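Local coordinates for protein putative phosphinothricin n-acetyltransferase (Acinetobacter baylyi, PDB 2JLM) that probably transfers the acetyl group of acetyl-CoA to the amino group of L-methionine sulfone and L-methionine sulfoximine, as a member of the GNAT acetyltransferase family, at residues D[10-15]-D[109-114]; D[21-26]-D[70-75]; D[60-65]-D[77-82]; D[117-122]-D[171-176]. All blocks are in the same frame, centred on the assembly; numbering follows the deposited sequence.

Contact 1. Residues D[10-15]-D[109-114]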
loop_
_atom_site.group_PDB
_atom_site.type_symbol
_atom_site.label_atom_id
_atom_site.label_comp_id
_atom_site.label_asym_id
_atom_site.label_seq_id
_atom_site.Cartn_x
_atom_site.Cartn_y
_atom_site.Cartn_z
ATOM N N PHE D 10 5.552 15.631 23.174
ATOM C CA PHE D 10 4.594 14.962 22.299
ATOM C C PHE D 10 5.300 14.255 21.161
ATOM O O PHE D 10 6.429 14.605 20.800
ATOM C CB PHE D 10 3.586 15.965 21.725
ATOM C CG PHE D 10 4.113 16.743 20.556
ATOM C CD1 PHE D 10 3.880 16.314 19.259
ATOM C CD2 PHE D 10 4.856 17.898 20.754
ATOM C CE1 PHE D 10 4.368 17.029 18.179
ATOM C CE2 PHE D 10 5.346 18.615 19.685
ATOM C CZ PHE D 10 5.102 18.184 18.395
ATOM N N ARG D 11 4.624 13.257 20.596
ATOM C CA ARG D 11 5.152 12.526 19.455
ATOM C C ARG D 11 4.070 12.427 18.386
ATOM O O ARG D 11 2.894 12.641 18.672
ATOM C CB ARG D 11 5.562 11.117 19.872
ATOM C CG ARG D 11 4.362 10.229 20.199
ATOM C CD ARG D 11 4.791 8.867 20.714
ATOM N NE ARG D 11 3.739 8.262 21.527
ATOM C CZ ARG D 11 2.978 7.247 21.128
ATOM N NH1 ARG D 11 3.168 6.705 19.930
ATOM N NH2 ARG D 11 2.034 6.771 21.930
ATOM N N PHE D 12 4.477 12.090 17.164
ATOM C CA PHE D 12 3.547 11.902 16.062
ATOM C C PHE D 12 3.039 10.475 16.050
ATOM O O PHE D 12 3.761 9.552 16.399
ATOM C CB PHE D 12 4.216 12.222 14.719
ATOM C CG PHE D 12 4.450 13.686 14.496
ATOM C CD1 PHE D 12 5.684 14.148 14.080
ATOM C CD2 PHE D 12 3.423 14.604 14.701
ATOM C CE1 PHE D 12 5.897 15.500 13.871
ATOM C CE2 PHE D 12 3.625 15.956 14.492
ATOM C CZ PHE D 12 4.857 16.409 14.083
ATOM N N VAL D 13 1.788 10.306 15.643
ATOM C CA VAL D 13 1.217 8.991 15.446
ATOM C C VAL D 13 0.349 8.972 14.183
ATOM O O VAL D 13 -0.144 10.004 13.742
ATOM C CB VAL D 13 0.344 8.596 16.642
ATOM C CG1 VAL D 13 -0.842 9.531 16.743
ATOM C CG2 VAL D 13 -0.135 7.170 16.491
ATOM N N GLU D 14 0.175 7.794 13.600
ATOM C CA GLU D 14 -0.786 7.599 12.528
ATOM C C GLU D 14 -2.130 7.256 13.137
ATOM O O GLU D 14 -2.299 6.174 13.694
ATOM C CB GLU D 14 -0.329 6.461 11.609
ATOM C CG GLU D 14 1.029 6.713 10.960
ATOM C CD GLU D 14 1.055 8.031 10.199
ATOM O OE1 GLU D 14 0.269 8.188 9.242
ATOM O OE2 GLU D 14 1.856 8.916 10.562
ATOM N N CYS D 15 -3.088 8.172 13.044
ATOM C CA CYS D 15 -4.397 7.920 13.630
ATOM C C CYS D 15 -5.149 6.775 12.953
ATOM O O CYS D 15 -5.118 6.628 11.730
ATOM C CB CYS D 15 -5.240 9.187 13.645
ATOM S SG CYS D 15 -4.541 10.435 14.709
ATOM N N LYS D 109 1.557 24.014 13.823
ATOM C CA LYS D 109 2.692 24.184 12.950
ATOM C C LYS D 109 3.438 22.856 12.805
ATOM O O LYS D 109 3.805 22.469 11.699
ATOM C CB LYS D 109 3.593 25.313 13.476
ATOM C CG LYS D 109 4.733 25.699 12.538
ATOM C CD LYS D 109 5.698 26.674 13.202
ATOM N N HIS D 110 3.640 22.154 13.921
ATOM C CA HIS D 110 4.272 20.833 13.905
ATOM C C HIS D 110 3.504 19.852 13.022
ATOM O O HIS D 110 4.085 19.174 12.182
ATOM C CB HIS D 110 4.334 20.240 15.320
ATOM C CG HIS D 110 5.244 20.976 16.245
ATOM N ND1 HIS D 110 6.571 21.201 15.953
ATOM C CD2 HIS D 110 5.027 21.525 17.462
ATOM C CE1 HIS D 110 7.129 21.865 16.947
ATOM N NE2 HIS D 110 6.214 22.073 17.876
ATOM N N LEU D 111 2.199 19.756 13.247
ATOM C CA LEU D 111 1.369 18.863 12.457
ATOM C C LEU D 111 1.401 19.263 10.983
ATOM O O LEU D 111 1.567 18.409 10.103
ATOM C CB LEU D 111 -0.058 18.833 13.003
ATOM C CG LEU D 111 -0.175 18.043 14.314
ATOM C CD1 LEU D 111 -1.452 18.391 15.083
ATOM C CD2 LEU D 111 -0.089 16.519 14.073
ATOM N N MET D 112 1.273 20.559 10.704
ATOM C CA MET D 112 1.355 21.021 9.320
ATOM C C MET D 112 2.702 20.658 8.697
ATOM O O MET D 112 2.760 20.180 7.565
ATOM C CB MET D 112 1.079 22.524 9.197
ATOM C CG MET D 112 -0.408 22.873 9.196
ATOM S SD MET D 112 -1.366 21.893 8.016
ATOM C CE MET D 112 -0.522 22.341 6.504
ATOM N N ASN D 113 3.787 20.866 9.436
ATOM C CA ASN D 113 5.095 20.498 8.915
ATOM C C ASN D 113 5.174 19.016 8.554
ATOM O O ASN D 113 5.732 18.642 7.525
ATOM C CB ASN D 113 6.210 20.870 9.894
ATOM C CG ASN D 113 6.697 22.298 9.710
ATOM O OD1 ASN D 113 6.713 22.827 8.596
ATOM N ND2 ASN D 113 7.107 22.925 10.806
ATOM N N GLU D 114 4.625 18.172 9.410
ATOM C CA GLU D 114 4.666 16.740 9.163
ATOM C C GLU D 114 3.747 16.386 7.973
ATOM O O GLU D 114 4.119 15.597 7.103
ATOM C CB GLU D 114 4.297 15.980 10.446
ATOM C CG GLU D 114 4.646 14.489 10.451
ATOM C CD GLU D 114 6.143 14.200 10.603
ATOM O OE1 GLU D 114 6.948 15.148 10.755
ATOM O OE2 GLU D 114 6.516 13.006 10.568
#
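Glu114 OE2 is gripped by a salt bridge from Arg11 NH1 of the second subunit, and OE1 has a hydrogen bond outside the two segments as well. With its end fixed there, the side chain lies across one face of the Phe12 ring. Its CG stands anti to the backbone N of Glu114, and a bend at chi2 (74°) folds the carboxylate down, so that its plane is stacked on the ring at 25°. Glu114 CG is 3.9 Å from the Phe12 ring centroid in a CH-pi contact, while Glu114 OE1 comes to 3.3 Å from Phe12 CE1. A methyl of Leu111, CD2, sits at the ring edge, 3.8 Å from Phe12 CE2. In this way the first strand of the GNAT sheet, 7-14, is covered by helix 107-121, whose preceding loop in this family ordinarily binds the pyrophosphate of CoA. Phe12 CZ also lies 3.4 Å from His110 O, the carbonyl that accepts the helical bond of Glu114 N at 3.0 Å. One turn nearer the N terminus of the helix, Phe10 CZ sits over a face of the His110 imidazole, 3.5 Å from His110 CD2, the two rings crossing obliquely at 47°. Phe10 belongs to the edge strand that pairs in parallel with a strand of the second subunit, and Phe12 packs against Arg11 of that subunit.

Contact 2. Residues D[21-26]-D[70-75]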
loop_
_atom_site.group_PDB
_atom_site.type_symbol
_atom_site.label_atom_id
_atom_site.label_comp_id
_atom_site.label_asym_id
_atom_site.label_seq_id
_atom_site.Cartn_x
_atom_site.Cartn_y
_atom_site.Cartn_z
ATOM N N ALA D 21 -11.014 7.364 17.033
ATOM C CA ALA D 21 -12.349 7.814 16.634
ATOM C C ALA D 21 -13.032 8.728 17.655
ATOM O O ALA D 21 -13.602 9.757 17.287
ATOM C CB ALA D 21 -13.247 6.625 16.315
ATOM N N LEU D 22 -12.992 8.352 18.931
ATOM C CA LEU D 22 -13.724 9.110 19.941
ATOM C C LEU D 22 -13.101 10.476 20.155
ATOM O O LEU D 22 -13.794 11.489 20.097
ATOM C CB LEU D 22 -13.827 8.351 21.269
ATOM C CG LEU D 22 -14.841 8.930 22.271
ATOM C CD1 LEU D 22 -15.412 7.851 23.176
ATOM C CD2 LEU D 22 -14.241 10.059 23.099
ATOM N N GLU D 23 -11.793 10.502 20.398
ATOM C CA GLU D 23 -11.072 11.767 20.569
ATOM C C GLU D 23 -11.213 12.684 19.354
ATOM O O GLU D 23 -11.502 13.872 19.498
ATOM C CB GLU D 23 -9.595 11.518 20.867
ATOM C CG GLU D 23 -9.302 11.318 22.336
ATOM C CD GLU D 23 -7.850 11.000 22.593
ATOM O OE1 GLU D 23 -7.183 11.808 23.274
ATOM O OE2 GLU D 23 -7.375 9.952 22.104
ATOM N N ILE D 24 -11.001 12.132 18.163
ATOM C CA ILE D 24 -11.205 12.888 16.933
ATOM C C ILE D 24 -12.636 13.439 16.883
ATOM O O ILE D 24 -12.860 14.617 16.585
ATOM C CB ILE D 24 -10.882 12.036 15.678
ATOM C CG1 ILE D 24 -9.367 11.916 15.510
ATOM C CG2 ILE D 24 -11.505 12.653 14.435
ATOM C CD1 ILE D 24 -8.942 11.105 14.322
ATOM N N LEU D 25 -13.608 12.602 17.214
ATOM C CA LEU D 25 -14.993 13.056 17.204
ATOM C C LEU D 25 -15.217 14.232 18.156
ATOM O O LEU D 25 -16.007 15.126 17.865
ATOM C CB LEU D 25 -15.948 11.908 17.522
ATOM C CG LEU D 25 -17.431 12.267 17.653
ATOM C CD1 LEU D 25 -17.968 12.872 16.370
ATOM C CD2 LEU D 25 -18.227 11.036 18.037
ATOM N N GLU D 26 -14.510 14.243 19.280
ATOM C CA GLU D 26 -14.723 15.273 20.295
ATOM C C GLU D 26 -14.056 16.578 19.883
ATOM O O GLU D 26 -14.534 17.675 20.196
ATOM C CB GLU D 26 -14.181 14.822 21.657
ATOM C CG GLU D 26 -14.577 13.408 22.078
ATOM C CD GLU D 26 -15.970 13.323 22.678
ATOM O OE1 GLU D 26 -16.587 12.237 22.595
ATOM O OE2 GLU D 26 -16.445 14.335 23.236
ATOM N N VAL D 70 1.328 10.978 27.956
ATOM C CA VAL D 70 0.277 10.151 28.546
ATOM C C VAL D 70 -0.632 9.415 27.537
ATOM O O VAL D 70 -1.373 8.503 27.908
ATOM C CB VAL D 70 -0.581 11.005 29.503
ATOM C CG1 VAL D 70 -1.825 10.257 29.948
ATOM C CG2 VAL D 70 0.257 11.441 30.701
ATOM N N GLY D 71 -0.581 9.804 26.266
ATOM C CA GLY D 71 -1.354 9.114 25.245
ATOM C C GLY D 71 -2.586 9.858 24.745
ATOM O O GLY D 71 -3.317 9.367 23.883
ATOM N N GLN D 72 -2.817 11.046 25.288
ATOM C CA GLN D 72 -3.933 11.883 24.866
ATOM C C GLN D 72 -3.701 12.495 23.473
ATOM O O GLN D 72 -2.631 13.052 23.191
ATOM C CB GLN D 72 -4.166 12.989 25.898
ATOM C CG GLN D 72 -5.448 13.777 25.690
ATOM C CD GLN D 72 -5.636 14.865 26.731
ATOM O OE1 GLN D 72 -6.559 15.678 26.637
ATOM N NE2 GLN D 72 -4.759 14.885 27.733
ATOM N N LEU D 73 -4.707 12.397 22.607
ATOM C CA LEU D 73 -4.633 13.009 21.285
ATOM C C LEU D 73 -4.677 14.530 21.402
ATOM O O LEU D 73 -5.707 15.101 21.760
ATOM C CB LEU D 73 -5.764 12.503 20.386
ATOM C CG LEU D 73 -5.665 12.887 18.905
ATOM C CD1 LEU D 73 -4.470 12.221 18.225
ATOM C CD2 LEU D 73 -6.949 12.532 18.195
ATOM N N LEU D 74 -3.548 15.175 21.114
ATOM C CA LEU D 74 -3.428 16.631 21.227
ATOM C C LEU D 74 -4.050 17.347 20.035
ATOM O O LEU D 74 -4.402 18.521 20.118
ATOM C CB LEU D 74 -1.964 17.052 21.362
ATOM C CG LEU D 74 -1.243 16.518 22.601
ATOM C CD1 LEU D 74 0.004 17.340 22.882
ATOM C CD2 LEU D 74 -2.171 16.540 23.809
ATOM N N GLY D 75 -4.187 16.632 18.928
ATOM C CA GLY D 75 -4.696 17.222 17.710
ATOM C C GLY D 75 -4.244 16.388 16.539
ATOM O O GLY D 75 -3.399 15.502 16.694
HETATM O O HOH W 1 -4.930 8.860 22.006
#
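Helix 17-34 of the GNAT fold packs here against the turn of the beta hairpin made by strands 63-68 and 73-81, and a single glutamate makes the polar link. Glu23 points its CB at the hairpin, and its chain, extended beyond CG, carries the carboxylate to the first residue of strand 73-81. There Glu23 OE1 accepts the N-H of Leu73, with 2.6 Å between OE1 and Leu73 N, a short and moderately straight bond (152° at the hydrogen). The donor approaches from above the carboxylate plane, 34° out of it. The other oxygen takes a hydrogen from a water, 2.7 Å from Glu23 OE2, and the same water gives its second hydrogen to the carbonyl O of Gly71. The turn is thus held at two backbone points, one directly and one through water. Gly71 itself has a positive phi (105°), a conformation in which a CB would collide with the preceding carbonyl.

Leu73 CB packs against the carboxylate itself, 3.4 Å from Glu23 CD. The apolar part of the contact lies with Leu73 CD2, which also meets Glu23 CB: the Leu73 and Ile24 side chains cross obliquely, Leu73 CD2 3.7 Å from Ile24 CG1. Ile24 also touches Met49 and Phe53 of helix 46-58. Gln72 CG rests beside Glu23 OE1 at 3.6 Å. Since both carboxylate oxygens receive hydrogens, from a peptide N-H and a water, the surroundings probably favour the ionised form of Glu23.

Contact 3. Residues D[60-65]-D[77-82]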
loop_
_atom_site.group_PDB
_atom_site.type_symbol
_atom_site.label_atom_id
_atom_site.label_comp_id
_atom_site.label_asym_id
_atom_site.label_seq_id
_atom_site.Cartn_x
_atom_site.Cartn_y
_atom_site.Cartn_z
ATOM N N ASN D 60 -6.313 6.372 0.909
ATOM C CA ASN D 60 -4.935 6.480 1.349
ATOM C C ASN D 60 -4.651 7.931 1.765
ATOM O O ASN D 60 -3.560 8.454 1.555
ATOM C CB ASN D 60 -3.997 6.029 0.223
ATOM C CG ASN D 60 -2.578 5.795 0.693
ATOM O OD1 ASN D 60 -2.340 5.043 1.639
ATOM N ND2 ASN D 60 -1.623 6.431 0.023
ATOM N N PHE D 61 -5.664 8.580 2.334
ATOM C CA PHE D 61 -5.502 9.906 2.914
ATOM C C PHE D 61 -4.914 9.790 4.313
ATOM O O PHE D 61 -5.468 9.091 5.169
ATOM C CB PHE D 61 -6.846 10.631 2.984
ATOM C CG PHE D 61 -7.406 11.006 1.636
ATOM C CD1 PHE D 61 -6.567 11.191 0.546
ATOM C CD2 PHE D 61 -8.761 11.197 1.471
ATOM C CE1 PHE D 61 -7.080 11.544 -0.690
ATOM C CE2 PHE D 61 -9.286 11.551 0.239
ATOM C CZ PHE D 61 -8.442 11.727 -0.842
ATOM N N PRO D 62 -3.792 10.475 4.558
ATOM C CA PRO D 62 -3.148 10.345 5.870
ATOM C C PRO D 62 -3.959 11.018 6.973
ATOM O O PRO D 62 -4.673 11.990 6.719
ATOM C CB PRO D 62 -1.811 11.069 5.676
ATOM C CG PRO D 62 -2.063 12.039 4.561
ATOM C CD PRO D 62 -3.108 11.436 3.676
ATOM N N ILE D 63 -3.872 10.484 8.183
ATOM C CA ILE D 63 -4.352 11.191 9.363
ATOM C C ILE D 63 -3.207 11.197 10.368
ATOM O O ILE D 63 -2.899 10.171 10.973
ATOM C CB ILE D 63 -5.602 10.533 9.982
ATOM C CG1 ILE D 63 -6.591 10.094 8.896
ATOM C CG2 ILE D 63 -6.296 11.485 10.951
ATOM C CD1 ILE D 63 -7.843 9.437 9.474
ATOM N N ILE D 64 -2.560 12.349 10.518
ATOM C CA ILE D 64 -1.385 12.466 11.373
ATOM C C ILE D 64 -1.749 13.115 12.705
ATOM O O ILE D 64 -2.260 14.232 12.748
ATOM C CB ILE D 64 -0.269 13.272 10.687
ATOM C CG1 ILE D 64 0.110 12.631 9.347
ATOM C CG2 ILE D 64 0.956 13.348 11.569
ATOM C CD1 ILE D 64 1.206 13.407 8.575
ATOM N N GLY D 65 -1.494 12.403 13.796
ATOM C CA GLY D 65 -1.877 12.884 15.110
ATOM C C GLY D 65 -0.692 13.270 15.973
ATOM O O GLY D 65 0.449 12.896 15.695
ATOM N N ALA D 77 -3.931 16.239 11.846
ATOM C CA ALA D 77 -3.980 16.918 10.566
ATOM C C ALA D 77 -4.283 15.866 9.525
ATOM O O ALA D 77 -3.993 14.689 9.723
ATOM C CB ALA D 77 -2.664 17.605 10.262
ATOM N N SER D 78 -4.876 16.283 8.418
ATOM C CA SER D 78 -5.280 15.331 7.405
ATOM C C SER D 78 -5.522 16.076 6.098
ATOM O O SER D 78 -5.518 17.306 6.074
ATOM C CB SER D 78 -6.551 14.622 7.861
ATOM O OG SER D 78 -6.892 13.559 6.985
ATOM N N TRP D 79 -5.710 15.337 5.008
ATOM C CA TRP D 79 -6.205 15.943 3.774
ATOM C C TRP D 79 -7.232 15.061 3.083
ATOM O O TRP D 79 -7.403 13.899 3.429
ATOM C CB TRP D 79 -5.073 16.338 2.815
ATOM C CG TRP D 79 -4.384 15.204 2.132
ATOM C CD1 TRP D 79 -4.955 14.268 1.317
ATOM C CD2 TRP D 79 -2.982 14.900 2.170
ATOM N NE1 TRP D 79 -4.005 13.392 0.864
ATOM C CE2 TRP D 79 -2.785 13.756 1.371
ATOM C CE3 TRP D 79 -1.882 15.472 2.810
ATOM C CZ2 TRP D 79 -1.533 13.180 1.197
ATOM C CZ3 TRP D 79 -0.642 14.898 2.636
ATOM C CH2 TRP D 79 -0.477 13.760 1.837
ATOM N N GLY D 80 -7.939 15.647 2.128
ATOM C CA GLY D 80 -8.910 14.944 1.326
ATOM C C GLY D 80 -8.947 15.582 -0.049
ATOM O O GLY D 80 -8.118 16.435 -0.384
ATOM N N SER D 81 -9.919 15.186 -0.851
ATOM C CA SER D 81 -10.066 15.769 -2.172
ATOM C C SER D 81 -10.328 17.269 -2.037
ATOM O O SER D 81 -11.057 17.690 -1.142
ATOM C CB SER D 81 -11.223 15.090 -2.912
ATOM O OG SER D 81 -11.070 15.225 -4.314
ATOM N N PHE D 82 -9.714 18.075 -2.901
ATOM C CA PHE D 82 -10.072 19.488 -2.999
ATOM C C PHE D 82 -11.336 19.667 -3.861
ATOM O O PHE D 82 -12.346 20.167 -3.388
ATOM C CB PHE D 82 -8.917 20.331 -3.546
ATOM C CG PHE D 82 -9.301 21.762 -3.868
ATOM C CD1 PHE D 82 -9.055 22.295 -5.131
ATOM C CD2 PHE D 82 -9.911 22.575 -2.907
ATOM C CE1 PHE D 82 -9.409 23.623 -5.431
ATOM C CE2 PHE D 82 -10.272 23.898 -3.197
ATOM C CZ PHE D 82 -10.016 24.424 -4.462
#
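Segments 63-65 and 77-81 of the two strands run antiparallel, 170° between their directions, and Ile64 and Ala77 form a hydrogen-bonded pair with Ile64 N to Ala77 O at 2.9 Å and Ala77 N to Ile64 O at 2.8 Å. Beyond this pair a side chain replaces the backbone: the hydroxyl of Ser78, turned anti to its own N (chi1 -172°), donates in the carbonyl plane, with 2.7 Å between Ser78 OG and Pro62 O. Lys56 NZ of helix 46-58 is a second partner of that hydroxyl. The strands form a beta hairpin in the N-terminal half of the GNAT sheet, entered from a Schellman motif at Asn60. Pro62 puts its CG-CD edge over one face of the Trp79 indole: Pro62 CG stands almost on the normal of the six-membered ring, 3.5 Å from its centroid, and Pro62 CD is 3.3 Å from Trp79 CE2. Trp79 takes the crowded first torsion (73°), which brings the indole under the proline. Phe61 crosses obliquely beside it, Phe61 CD1 3.4 Å from Trp79 NE1, and offers a ring face to Gly80 CA. Trp79 NE1 bonds a di(hydroxyethyl)ether, probably from the crystallisation liquor, while Leu115 and Ala119 of helix 107-121 touch the indole.

Contact 4. Residues D[117-122]-D[171-176]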
loop_
_atom_site.group_PDB
_atom_site.type_symbol
_atom_site.label_atom_id
_atom_site.label_comp_id
_atom_site.label_asym_id
_atom_site.label_seq_id
_atom_site.Cartn_x
_atom_site.Cartn_y
_atom_site.Cartn_z
ATOM N N LYS D 117 5.476 17.283 4.696
ATOM C CA LYS D 117 6.461 16.248 4.397
ATOM C C LYS D 117 5.763 15.058 3.753
ATOM O O LYS D 117 6.234 14.526 2.756
ATOM C CB LYS D 117 7.209 15.819 5.666
ATOM C CG LYS D 117 8.373 16.746 6.039
ATOM C CD LYS D 117 9.041 16.329 7.352
ATOM N N ARG D 118 4.617 14.667 4.309
ATOM C CA ARG D 118 3.845 13.560 3.760
ATOM C C ARG D 118 3.346 13.845 2.334
ATOM O O ARG D 118 3.302 12.940 1.498
ATOM C CB ARG D 118 2.662 13.223 4.675
ATOM C CG ARG D 118 2.033 11.855 4.401
ATOM C CD ARG D 118 2.988 10.720 4.776
ATOM N NE ARG D 118 3.338 10.796 6.191
ATOM C CZ ARG D 118 2.632 10.225 7.164
ATOM N NH1 ARG D 118 3.009 10.355 8.430
ATOM N NH2 ARG D 118 1.552 9.513 6.873
ATOM N N ALA D 119 2.962 15.095 2.070
ATOM C CA ALA D 119 2.483 15.499 0.746
ATOM C C ALA D 119 3.577 15.313 -0.295
ATOM O O ALA D 119 3.329 14.789 -1.384
ATOM C CB ALA D 119 1.995 16.974 0.751
ATOM N N VAL D 120 4.785 15.753 0.042
ATOM C CA VAL D 120 5.928 15.620 -0.850
ATOM C C VAL D 120 6.165 14.157 -1.216
ATOM O O VAL D 120 6.468 13.836 -2.369
ATOM C CB VAL D 120 7.191 16.205 -0.216
ATOM C CG1 VAL D 120 8.401 15.978 -1.112
ATOM C CG2 VAL D 120 6.989 17.680 0.049
ATOM N N GLU D 121 6.001 13.269 -0.241
ATOM C CA GLU D 121 6.144 11.835 -0.490
ATOM C C GLU D 121 4.989 11.293 -1.311
ATOM O O GLU D 121 5.134 10.295 -2.006
ATOM C CB GLU D 121 6.236 11.053 0.823
ATOM C CG GLU D 121 7.456 11.399 1.665
ATOM C CD GLU D 121 7.326 10.922 3.105
ATOM O OE1 GLU D 121 6.611 9.922 3.348
ATOM O OE2 GLU D 121 7.944 11.551 3.994
ATOM N N SER D 122 3.837 11.945 -1.227
ATOM C CA SER D 122 2.639 11.427 -1.881
ATOM C C SER D 122 2.429 12.024 -3.274
ATOM O O SER D 122 1.366 11.855 -3.886
ATOM C CB SER D 122 1.417 11.638 -0.987
ATOM O OG SER D 122 1.657 11.110 0.311
ATOM N N LEU D 171 -0.225 25.857 -1.293
ATOM C CA LEU D 171 1.208 25.645 -1.273
ATOM C C LEU D 171 1.545 24.772 -2.473
ATOM O O LEU D 171 1.010 23.670 -2.607
ATOM C CB LEU D 171 1.605 24.941 0.022
ATOM C CG LEU D 171 3.029 24.394 0.105
ATOM C CD1 LEU D 171 4.016 25.549 0.221
ATOM C CD2 LEU D 171 3.162 23.437 1.286
ATOM N N THR D 172 2.423 25.254 -3.343
ATOM C CA THR D 172 2.798 24.480 -4.527
ATOM C C THR D 172 4.118 23.745 -4.305
ATOM O O THR D 172 5.119 24.339 -3.930
ATOM C CB THR D 172 2.861 25.360 -5.795
ATOM O OG1 THR D 172 1.656 26.124 -5.899
ATOM C CG2 THR D 172 3.004 24.494 -7.048
ATOM N N LEU D 173 4.095 22.434 -4.507
ATOM C CA LEU D 173 5.255 21.598 -4.252
ATOM C C LEU D 173 6.019 21.351 -5.544
ATOM O O LEU D 173 5.500 21.603 -6.637
ATOM C CB LEU D 173 4.824 20.264 -3.635
ATOM C CG LEU D 173 4.010 20.340 -2.335
ATOM C CD1 LEU D 173 3.659 18.944 -1.818
ATOM C CD2 LEU D 173 4.751 21.135 -1.267
ATOM N N ASP D 174 7.248 20.857 -5.414
ATOM C CA ASP D 174 8.082 20.497 -6.564
ATOM C C ASP D 174 7.645 19.172 -7.185
ATOM O O ASP D 174 7.909 18.909 -8.354
ATOM C CB ASP D 174 9.553 20.426 -6.156
ATOM C CG ASP D 174 10.167 21.797 -5.972
ATOM O OD1 ASP D 174 9.885 22.687 -6.807
ATOM O OD2 ASP D 174 10.930 21.990 -5.000
ATOM N N THR D 175 6.976 18.336 -6.398
ATOM C CA THR D 175 6.401 17.110 -6.935
ATOM C C THR D 175 5.021 17.398 -7.530
ATOM O O THR D 175 4.420 18.437 -7.232
ATOM C CB THR D 175 6.306 16.008 -5.859
ATOM O OG1 THR D 175 5.436 16.429 -4.801
ATOM C CG2 THR D 175 7.688 15.708 -5.290
ATOM N N PRO D 176 4.533 16.497 -8.405
ATOM C CA PRO D 176 5.235 15.282 -8.835
ATOM C C PRO D 176 6.241 15.613 -9.934
ATOM O O PRO D 176 6.031 16.582 -10.662
ATOM C CB PRO D 176 4.107 14.435 -9.418
ATOM C CG PRO D 176 3.182 15.436 -10.013
ATOM C CD PRO D 176 3.283 16.692 -9.159
#
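Leu173 pushes one methyl, CD1, onto Ala119 CB at 3.6 Å, and the same methyl lies alongside the helix backbone, 3.9 Å from Val120 N. Its CG is anti to the carbonyl carbon of Leu173 (chi1 -57°), directing the branch toward the helix, where CD1 also meets Val120 CG2 at 4.0 Å in an oblique crossing. Two residues on, Thr175 meets the carbonyl of the same valine: its methyl CG2 rests 3.7 Å from Val120 O. The hydroxyl, in the crowded position between backbone N and carbonyl carbon (chi1 62°), is used beyond the contact, where Thr175 OG1 bonds Val124 O just after the helix. No hydrogen bond joins the segments; the contact is van der Waals packing with an exposed valine at its rim. At the helix end Ser122 OG folds back to Arg118 O at 2.7 Å, the donor standing 36° above the carbonyl plane. His125, just ahead of strand 126-132, and Met127 in it tie down the 171-176 segment. The arrangement belongs to the beta-alpha-beta crossover of the GNAT fold, in which helix 107-121 links parallel strands 91-98 and 126-132 and here meets the segment that follows strand 162-172.

In the fold
From the N terminus, strand 7-14 opens contact 1, helix 17-34 opens contact 2 and segment 60-65 opens contact 3. Segment 70-75 then closes contact 2 before 77-82 closes contact 3, so their segments alternate along the chain, and both close on or next to strand 73-81. Both lie within the longer loop that contact 1 closes at 109-114. Contact 4 starts later on the same helix, at 117-122, and closes in series at 171-176. A salt bridge from Glu14 to Arg118 joins the strand of contact 1 to the helix of contact 4, and Ile64 of contact 3 packs on Arg118. Helices 17-34 and 107-121 are thereby tied to the sheet that holds the hairpin, with contacts 2 and 4 about 27 Å apart between centres.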